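Local atomic coordinates of periplasmic sugar-binding protein (Chloroflexus aurantiacus, PDB entry 4RXU), a protein that probably captures carbohydrates for an ABC-type sugar transporter and holds beta-D-glucopyranose in its binding pocket here. Residues A150-Y160 and I184-N193; L235-V246 and D261-V269. All blocks are in the same frame, centred on the assembly; numbering follows the deposited sequence.

Interaction 1: residues A150-Y160 and I184-N193; sequences ASGTGNPLYLY and IADGTFVIKN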
loop_
_atom_site.group_PDB
_atom_site.type_symbol
_atom_site.label_atom_id
_atom_site.label_comp_id
_atom_site.label_asym_id
_atom_site.label_seq_id
_atom_site.Cartn_x
_atom_site.Cartn_y
_atom_site.Cartn_z
ATOM N N ALA A 150 -0.866 -13.056 19.713
ATOM C CA ALA A 150 -1.147 -12.450 21.024
ATOM C C ALA A 150 -2.008 -13.390 21.811
ATOM O O ALA A 150 -2.906 -14.037 21.233
ATOM C CB ALA A 150 -1.877 -11.131 20.837
ATOM N N SER A 151 -1.729 -13.475 23.118
ATOM C CA SER A 151 -2.606 -14.173 24.058
ATOM C C SER A 151 -2.766 -13.386 25.323
ATOM O O SER A 151 -2.022 -12.443 25.589
ATOM C CB SER A 151 -2.104 -15.571 24.399
ATOM O OG SER A 151 -0.714 -15.562 24.615
ATOM N N GLY A 152 -3.766 -13.795 26.094
ATOM C CA GLY A 152 -4.089 -13.136 27.338
ATOM C C GLY A 152 -4.597 -11.737 27.076
ATOM O O GLY A 152 -5.086 -11.428 25.995
ATOM N N THR A 153 -4.457 -10.884 28.076
ATOM C CA THR A 153 -5.004 -9.546 28.025
ATOM C C THR A 153 -3.976 -8.472 28.254
ATOM O O THR A 153 -2.925 -8.692 28.852
ATOM C CB THR A 153 -6.122 -9.358 29.067
ATOM O OG1 THR A 153 -5.643 -9.688 30.383
ATOM C CG2 THR A 153 -7.315 -10.214 28.693
ATOM N N GLY A 154 -4.318 -7.285 27.773
ATOM C CA GLY A 154 -3.517 -6.111 28.040
ATOM C C GLY A 154 -2.243 -6.049 27.237
ATOM O O GLY A 154 -1.289 -5.393 27.646
ATOM N N ASN A 155 -2.217 -6.723 26.097
ATOM C CA ASN A 155 -1.068 -6.634 25.193
ATOM C C ASN A 155 -0.977 -5.252 24.550
ATOM O O ASN A 155 -1.939 -4.812 23.919
ATOM C CB ASN A 155 -1.227 -7.657 24.085
ATOM C CG ASN A 155 -1.179 -9.068 24.593
ATOM O OD1 ASN A 155 -0.122 -9.563 24.938
ATOM N ND2 ASN A 155 -2.334 -9.711 24.673
ATOM N N PRO A 156 0.163 -4.558 24.694
ATOM C CA PRO A 156 0.276 -3.260 24.046
ATOM C C PRO A 156 0.193 -3.335 22.522
ATOM O O PRO A 156 0.872 -4.162 21.910
ATOM C CB PRO A 156 1.666 -2.770 24.467
ATOM C CG PRO A 156 1.906 -3.450 25.778
ATOM C CD PRO A 156 1.319 -4.830 25.573
ATOM N N LEU A 157 -0.556 -2.396 21.958
ATOM C CA LEU A 157 -0.788 -2.301 20.531
ATOM C C LEU A 157 -0.462 -0.886 20.084
ATOM O O LEU A 157 -1.004 0.097 20.622
ATOM C CB LEU A 157 -2.246 -2.657 20.198
ATOM C CG LEU A 157 -2.638 -2.563 18.710
ATOM C CD1 LEU A 157 -1.857 -3.549 17.870
ATOM C CD2 LEU A 157 -4.127 -2.812 18.569
ATOM N N TYR A 158 0.451 -0.791 19.132
ATOM C CA TYR A 158 0.850 0.468 18.542
ATOM C C TYR A 158 0.370 0.479 17.089
ATOM O O TYR A 158 0.705 -0.426 16.308
ATOM C CB TYR A 158 2.365 0.617 18.625
ATOM C CG TYR A 158 2.856 0.810 20.057
ATOM C CD1 TYR A 158 2.990 -0.266 20.937
ATOM C CD2 TYR A 158 3.168 2.075 20.527
ATOM C CE1 TYR A 158 3.438 -0.085 22.247
ATOM C CE2 TYR A 158 3.602 2.271 21.835
ATOM C CZ TYR A 158 3.734 1.191 22.700
ATOM O OH TYR A 158 4.169 1.406 24.008
ATOM N N LEU A 159 -0.430 1.483 16.744
ATOM C CA LEU A 159 -1.037 1.580 15.402
ATOM C C LEU A 159 -0.294 2.587 14.559
ATOM O O LEU A 159 0.089 3.653 15.063
ATOM C CB LEU A 159 -2.501 2.040 15.516
ATOM C CG LEU A 159 -3.441 1.162 16.359
ATOM C CD1 LEU A 159 -4.780 1.849 16.562
ATOM C CD2 LEU A 159 -3.619 -0.243 15.783
ATOM N N TYR A 160 -0.107 2.269 13.275
ATOM C CA TYR A 160 0.507 3.202 12.321
ATOM C C TYR A 160 -0.229 3.101 11.002
ATOM O O TYR A 160 -0.891 2.105 10.703
ATOM C CB TYR A 160 2.013 2.931 12.138
ATOM C CG TYR A 160 2.746 3.111 13.458
ATOM C CD1 TYR A 160 3.084 4.391 13.912
ATOM C CD2 TYR A 160 3.024 2.021 14.288
ATOM C CE1 TYR A 160 3.740 4.584 15.129
ATOM C CE2 TYR A 160 3.647 2.207 15.521
ATOM C CZ TYR A 160 4.007 3.490 15.935
ATOM O OH TYR A 160 4.641 3.667 17.150
ATOM N N ILE A 184 -9.534 -5.373 20.735
ATOM C CA ILE A 184 -9.349 -4.267 21.670
ATOM C C ILE A 184 -10.552 -4.231 22.614
ATOM O O ILE A 184 -10.414 -4.136 23.851
ATOM C CB ILE A 184 -9.180 -2.916 20.912
ATOM C CG1 ILE A 184 -7.940 -3.000 20.018
ATOM C CG2 ILE A 184 -9.040 -1.761 21.904
ATOM C CD1 ILE A 184 -7.912 -1.997 18.888
ATOM N N ALA A 185 -11.745 -4.304 22.034
ATOM C CA ALA A 185 -12.978 -4.323 22.847
ATOM C C ALA A 185 -13.014 -5.452 23.881
ATOM O O ALA A 185 -13.546 -5.277 24.985
ATOM C CB ALA A 185 -14.200 -4.366 21.943
ATOM N N ASP A 186 -12.399 -6.590 23.544
ATOM C CA ASP A 186 -12.395 -7.753 24.472
ATOM C C ASP A 186 -11.210 -7.772 25.446
ATOM O O ASP A 186 -11.071 -8.689 26.254
ATOM C CB ASP A 186 -12.530 -9.090 23.734
ATOM C CG ASP A 186 -11.261 -9.551 23.081
ATOM O OD1 ASP A 186 -10.187 -8.933 23.252
ATOM O OD2 ASP A 186 -11.372 -10.592 22.400
ATOM N N GLY A 187 -10.377 -6.738 25.375
ATOM C CA GLY A 187 -9.269 -6.550 26.318
ATOM C C GLY A 187 -7.955 -7.218 25.927
ATOM O O GLY A 187 -6.965 -7.080 26.644
ATOM N N THR A 188 -7.925 -7.889 24.775
ATOM C CA THR A 188 -6.692 -8.539 24.349
ATOM C C THR A 188 -5.578 -7.536 24.099
ATOM O O THR A 188 -4.449 -7.718 24.562
ATOM C CB THR A 188 -6.924 -9.386 23.094
ATOM O OG1 THR A 188 -7.916 -10.381 23.377
ATOM C CG2 THR A 188 -5.629 -10.070 22.650
ATOM N N PHE A 189 -5.913 -6.484 23.355
ATOM C CA PHE A 189 -4.997 -5.395 23.067
ATOM C C PHE A 189 -5.413 -4.095 23.754
ATOM O O PHE A 189 -6.603 -3.817 23.926
ATOM C CB PHE A 189 -4.942 -5.113 21.574
ATOM C CG PHE A 189 -4.295 -6.182 20.765
ATOM C CD1 PHE A 189 -2.951 -6.478 20.938
ATOM C CD2 PHE A 189 -5.030 -6.868 19.791
ATOM C CE1 PHE A 189 -2.351 -7.443 20.148
ATOM C CE2 PHE A 189 -4.432 -7.836 19.006
ATOM C CZ PHE A 189 -3.094 -8.131 19.190
ATOM N N VAL A 190 -4.409 -3.294 24.080
ATOM C CA VAL A 190 -4.607 -1.966 24.612
ATOM C C VAL A 190 -3.808 -1.009 23.757
ATOM O O VAL A 190 -2.596 -1.151 23.629
ATOM C CB VAL A 190 -4.150 -1.857 26.076
ATOM C CG1 VAL A 190 -4.196 -0.429 26.585
ATOM C CG2 VAL A 190 -5.001 -2.743 26.961
ATOM N N ILE A 191 -4.514 -0.064 23.139
ATOM C CA ILE A 191 -3.896 0.891 22.228
ATOM C C ILE A 191 -3.018 1.875 22.990
ATOM O O ILE A 191 -3.497 2.539 23.908
ATOM C CB ILE A 191 -4.949 1.697 21.466
ATOM C CG1 ILE A 191 -5.858 0.790 20.619
ATOM C CG2 ILE A 191 -4.288 2.741 20.556
ATOM C CD1 ILE A 191 -7.124 1.492 20.168
ATOM N N LYS A 192 -1.762 2.022 22.578
ATOM C CA LYS A 192 -0.826 2.877 23.314
ATOM C C LYS A 192 -0.443 4.187 22.651
ATOM O O LYS A 192 0.209 5.007 23.302
ATOM C CB LYS A 192 0.475 2.132 23.605
ATOM C CG LYS A 192 0.242 0.828 24.335
ATOM C CD LYS A 192 -0.322 1.088 25.714
ATOM C CE LYS A 192 -0.563 -0.222 26.442
ATOM N NZ LYS A 192 -0.859 0.081 27.860
ATOM N N ASN A 193 -0.836 4.402 21.393
ATOM C CA ASN A 193 -0.409 5.608 20.679
ATOM C C ASN A 193 -1.474 6.368 19.889
ATOM O O ASN A 193 -1.168 7.042 18.919
ATOM C CB ASN A 193 0.753 5.289 19.762
ATOM C CG ASN A 193 0.347 4.436 18.593
ATOM O OD1 ASN A 193 -0.599 3.659 18.684
ATOM N ND2 ASN A 193 1.078 4.566 17.488
HETATM O O HOH W 1 -7.432 -12.418 25.044
HETATM O O HOH W 2 -1.596 -2.609 28.659
#

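Interaction 2: residues L235-V246 and D261-V269; sequences LTAATAADKGKV and DAFAADKDV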
loop_
_atom_site.group_PDB
_atom_site.type_symbol
_atom_site.label_atom_id
_atom_site.label_comp_id
_atom_site.label_asym_id
_atom_site.label_seq_id
_atom_site.Cartn_x
_atom_site.Cartn_y
_atom_site.Cartn_z
ATOM N N LEU A 235 7.314 5.991 21.953
ATOM C CA LEU A 235 8.061 5.259 22.960
ATOM C C LEU A 235 8.489 6.147 24.120
ATOM O O LEU A 235 8.440 5.709 25.271
ATOM C CB LEU A 235 9.257 4.563 22.335
ATOM C CG LEU A 235 8.887 3.344 21.482
ATOM C CD1 LEU A 235 10.110 2.992 20.645
ATOM C CD2 LEU A 235 8.387 2.149 22.310
ATOM N N THR A 236 8.821 7.395 23.807
ATOM C CA THR A 236 9.179 8.380 24.813
ATOM C C THR A 236 7.995 8.700 25.726
ATOM O O THR A 236 8.165 8.907 26.929
ATOM C CB THR A 236 9.754 9.626 24.165
ATOM O OG1 THR A 236 10.998 9.272 23.540
ATOM C CG2 THR A 236 9.992 10.720 25.189
ATOM N N ALA A 237 6.800 8.732 25.150
ATOM C CA ALA A 237 5.594 9.050 25.907
ATOM C C ALA A 237 5.110 7.847 26.701
ATOM O O ALA A 237 4.467 7.972 27.738
ATOM C CB ALA A 237 4.498 9.506 24.964
ATOM N N ALA A 238 5.409 6.676 26.175
ATOM C CA ALA A 238 4.988 5.426 26.785
ATOM C C ALA A 238 5.841 5.109 27.995
ATOM O O ALA A 238 6.991 5.541 28.101
ATOM C CB ALA A 238 5.088 4.311 25.772
ATOM N N THR A 239 5.273 4.338 28.911
ATOM C CA THR A 239 5.998 3.932 30.119
ATOM C C THR A 239 6.332 2.448 30.034
ATOM O O THR A 239 5.880 1.780 29.109
ATOM C CB THR A 239 5.167 4.186 31.389
ATOM O OG1 THR A 239 4.033 3.305 31.403
ATOM C CG2 THR A 239 4.702 5.639 31.441
ATOM N N ALA A 240 7.086 1.921 31.005
ATOM C CA ALA A 240 7.512 0.517 30.944
ATOM C C ALA A 240 6.298 -0.428 30.906
ATOM O O ALA A 240 6.295 -1.453 30.212
ATOM C CB ALA A 240 8.444 0.173 32.108
ATOM N N ALA A 241 5.238 -0.040 31.607
ATOM C CA ALA A 241 3.990 -0.820 31.622
ATOM C C ALA A 241 3.305 -0.938 30.256
ATOM O O ALA A 241 2.452 -1.803 30.041
ATOM C CB ALA A 241 3.023 -0.224 32.623
ATOM N N ASP A 242 3.678 -0.045 29.352
ATOM C CA ASP A 242 3.142 -0.021 27.987
ATOM C C ASP A 242 4.020 -0.750 26.979
ATOM O O ASP A 242 3.745 -0.725 25.778
ATOM C CB ASP A 242 3.000 1.427 27.537
ATOM C CG ASP A 242 2.131 2.234 28.470
ATOM O OD1 ASP A 242 1.090 1.717 28.898
ATOM O OD2 ASP A 242 2.490 3.386 28.785
ATOM N N LYS A 243 5.069 -1.398 27.473
ATOM C CA LYS A 243 6.037 -2.045 26.620
ATOM C C LYS A 243 6.061 -3.522 26.916
ATOM O O LYS A 243 5.010 -4.161 26.958
ATOM C CB LYS A 243 7.392 -1.363 26.776
ATOM C CG LYS A 243 7.311 0.048 26.238
ATOM C CD LYS A 243 8.493 0.894 26.580
ATOM C CE LYS A 243 8.174 2.333 26.241
ATOM N NZ LYS A 243 9.376 3.170 26.345
ATOM N N GLY A 244 7.251 -4.076 27.113
ATOM C CA GLY A 244 7.407 -5.507 27.212
ATOM C C GLY A 244 7.210 -6.164 25.859
ATOM O O GLY A 244 7.934 -5.915 24.911
ATOM N N LYS A 245 6.220 -7.026 25.786
ATOM C CA LYS A 245 5.926 -7.729 24.546
ATOM C C LYS A 245 4.826 -7.010 23.799
ATOM O O LYS A 245 3.673 -7.004 24.243
ATOM C CB LYS A 245 5.471 -9.130 24.866
ATOM C CG LYS A 245 5.257 -9.993 23.649
ATOM C CD LYS A 245 5.472 -11.420 24.058
ATOM C CE LYS A 245 4.273 -12.221 23.677
ATOM N NZ LYS A 245 4.384 -13.538 24.349
ATOM N N VAL A 246 5.156 -6.456 22.633
ATOM C CA VAL A 246 4.298 -5.470 22.008
ATOM C C VAL A 246 3.981 -5.847 20.581
ATOM O O VAL A 246 4.671 -6.636 19.959
ATOM C CB VAL A 246 4.898 -4.048 22.071
ATOM C CG1 VAL A 246 5.315 -3.696 23.494
ATOM C CG2 VAL A 246 6.067 -3.882 21.111
ATOM N N ASP A 261 13.178 -0.394 14.109
ATOM C CA ASP A 261 14.471 0.143 14.563
ATOM C C ASP A 261 14.322 0.894 15.882
ATOM O O ASP A 261 15.141 0.753 16.790
ATOM C CB ASP A 261 15.117 1.068 13.515
ATOM C CG ASP A 261 15.620 0.337 12.278
ATOM O OD1 ASP A 261 15.691 -0.925 12.257
ATOM O OD2 ASP A 261 15.928 1.071 11.301
ATOM N N ALA A 262 13.268 1.686 15.998
ATOM C CA ALA A 262 12.995 2.392 17.265
ATOM C C ALA A 262 12.673 1.445 18.422
ATOM O O ALA A 262 13.193 1.587 19.542
ATOM C CB ALA A 262 11.853 3.382 17.065
ATOM N N PHE A 263 11.772 0.493 18.160
ATOM C CA PHE A 263 11.345 -0.472 19.175
ATOM C C PHE A 263 12.476 -1.415 19.600
ATOM O O PHE A 263 12.594 -1.741 20.783
ATOM C CB PHE A 263 10.130 -1.260 18.690
ATOM C CG PHE A 263 8.811 -0.541 18.909
ATOM C CD1 PHE A 263 8.438 0.535 18.120
ATOM C CD2 PHE A 263 7.967 -0.922 19.938
ATOM C CE1 PHE A 263 7.222 1.184 18.317
ATOM C CE2 PHE A 263 6.752 -0.281 20.145
ATOM C CZ PHE A 263 6.389 0.778 19.331
ATOM N N ALA A 264 13.332 -1.796 18.652
ATOM C CA ALA A 264 14.470 -2.683 18.949
ATOM C C ALA A 264 15.434 -2.033 19.928
ATOM O O ALA A 264 16.083 -2.709 20.715
ATOM C CB ALA A 264 15.203 -3.047 17.675
ATOM N N ALA A 265 15.529 -0.709 19.846
ATOM C CA ALA A 265 16.429 0.083 20.701
ATOM C C ALA A 265 15.933 0.386 22.115
ATOM O O ALA A 265 16.675 0.944 22.919
ATOM C CB ALA A 265 16.788 1.392 20.013
ATOM N N ASP A 266 14.688 0.046 22.412
ATOM C CA ASP A 266 14.080 0.403 23.680
ATOM C C ASP A 266 14.262 -0.810 24.567
ATOM O O ASP A 266 13.675 -1.865 24.316
ATOM C CB ASP A 266 12.606 0.740 23.466
ATOM C CG ASP A 266 11.906 1.206 24.732
ATOM O OD1 ASP A 266 12.001 0.522 25.773
ATOM O OD2 ASP A 266 11.225 2.253 24.673
ATOM N N LYS A 267 15.092 -0.676 25.596
ATOM C CA LYS A 267 15.403 -1.813 26.477
ATOM C C LYS A 267 14.176 -2.422 27.177
ATOM O O LYS A 267 14.204 -3.584 27.584
ATOM C CB LYS A 267 16.471 -1.415 27.502
ATOM C CG LYS A 267 15.997 -0.408 28.535
ATOM C CD LYS A 267 17.100 0.023 29.483
ATOM C CE LYS A 267 16.558 1.034 30.481
ATOM N NZ LYS A 267 17.554 1.374 31.528
ATOM N N ASP A 268 13.106 -1.635 27.319
ATOM C CA ASP A 268 11.885 -2.100 28.017
ATOM C C ASP A 268 10.951 -2.850 27.083
ATOM O O ASP A 268 9.962 -3.428 27.521
ATOM C CB ASP A 268 11.133 -0.934 28.676
ATOM C CG ASP A 268 11.923 -0.286 29.816
ATOM O OD1 ASP A 268 12.602 -1.021 30.550
ATOM O OD2 ASP A 268 11.845 0.950 29.988
ATOM N N VAL A 269 11.256 -2.819 25.788
ATOM C CA VAL A 269 10.569 -3.655 24.799
ATOM C C VAL A 269 11.329 -4.972 24.717
ATOM O O VAL A 269 12.427 -5.048 24.155
ATOM C CB VAL A 269 10.489 -2.970 23.421
ATOM C CG1 VAL A 269 9.891 -3.910 22.372
ATOM C CG2 VAL A 269 9.671 -1.693 23.531
HETATM O O HOH W 3 9.812 2.795 29.199
#

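Interaction 1: residues A150-Y160 and I184-N193
Leu-157 and Phe-189 form the apolar centre, on one face of two parallel strands. Leu-157 CG lies anti to its backbone N (chi1 179°). This sends CD1 over one face of the Phe-189 ring, while CD2 reaches Phe-189 CB at 3.9 Å. The same CD2 meets Ile-184 CD1 at 3.9 Å, at the end of helix 167-185. Ala-150 CB closes on Phe-189 CZ at 3.6 Å. Further along, Leu-159 CD1 packs on Ile-191 CG2.

The strands are joined by a parallel ladder. Asn-155 O accepts from Val-190 N, Leu-157 N donates to Val-190 O, and Leu-157 O accepts from Lys-192 N. At the start of strand 155-159, the Asn-155 side chain adds to the ladder. Its ND2 and its backbone N reach Thr-188 O from opposite faces of that carbonyl, so the oxygen takes two bonds. ND2 also donates to Ser-151 O, which lies in the amide plane.

Beside Pro-156, Lys-192 CB sits over one face of the Tyr-158 ring, 3.8 Å from its centroid, a CH-pi contact. The lysine chain bends at chi2 and passes Pro-156 CB. Its amine makes a salt bridge with the Asp-242 carboxylate, and Tyr-158 OH bonds the backbone O of the same residue.

The side-chain amide of Asn-193, beyond strand 189-191, takes both the backbone N and O of Leu-159. OD1 accepts from Leu-159 N at 2.9 Å, and ND2 donates to Leu-159 O at 2.8 Å. ND2 also lies over one face of the Tyr-160 ring and bonds Asn-234. With a leucine here, Leu-159 N and O would probably lose these two mates, and Asn-234 its ND2 donor.

Strand 155-159, helix 167-185 and strand 189-191 make a beta-alpha-beta crossover, the repeating unit of periplasmic sugar-binding protein domains.

Interaction 2: residues L235-V246 and D261-V269
Leu-235, near the end of helix 224-237, packs over Phe-263 and Ala-262 of helix 253-264. Its CD2 stands over one face of the Phe-263 ring, 3.9 Å from the centroid and 19° off the normal, in a CH-pi contact. The other branch, CD1, meets Ala-262 CB at 4.0 Å. CG is anti to the carbonyl carbon (chi1 -73°), which directs both methyls at helix 253-264. CD2 also approaches Val-269 CG2.

Val-269 packs beside this cluster. Its CG1 touches Val-246 CG2 at 4.0 Å, and Val-246 CG2 in turn meets Phe-263 CD2. On the other branch, CG2 lies against CB and CG of Lys-243, the two side chains crossing at about a right angle.

The contact belongs to a beta-alpha-beta unit of the Rossmann-like periplasmic binding protein fold. Strand 246-249, helix 253-264 and strand 269-274 follow one another, and helix 224-237 leads in. Residues 235-246 and 261-269 each run from the end of a helix through a loop to the start of a strand.

Asp-268 bounds the polar side. Its backbone O accepts from Gly-244 N at 2.8 Å, and its CB lies 3.8 Å from Lys-243 CD. The carboxylate is not in direct contact with the Lys-243 amine. A water spans the gap, taking a bond from NZ and giving one to Asp-268 OD2.

Lys-243 stretches out beyond CG to reach a site with three acceptors. NZ forms a salt bridge with Asp-266 OD2 at 2.7 Å, on the syn lone pair, and donates to Leu-235 O and to the water. The carboxylate of Asp-266 is steadied from its other oxygen. OD1 accepts from Asp-268 N in an Asx turn, within a type I beta turn from Asp-266 to Val-269.

In the fold
Interaction 1 closes before interaction 2 opens along the chain. Their centres are 14 Å apart, on the same side of the chain's centre. Both belong to the domain built on the four-stranded parallel sheet ordered 189-191, 155-159, 246-249, 269-274. Interaction 1 joins the first two strands. Interaction 2 gathers the segments leading into the last two. The main join between them is the salt bridge from Lys-192 NZ to Asp-242 OD1, 2.7 Å long. Pro-156 CB also packs on Asp-242 O, and the Tyr-158 and Phe-263 rings meet edge-to-face. The two contacts thus form one continuous packed region. In interaction 1 the Tyr-160 side chain is about 12 Å from the bound glucose, so this contact lies outside the pocket itself.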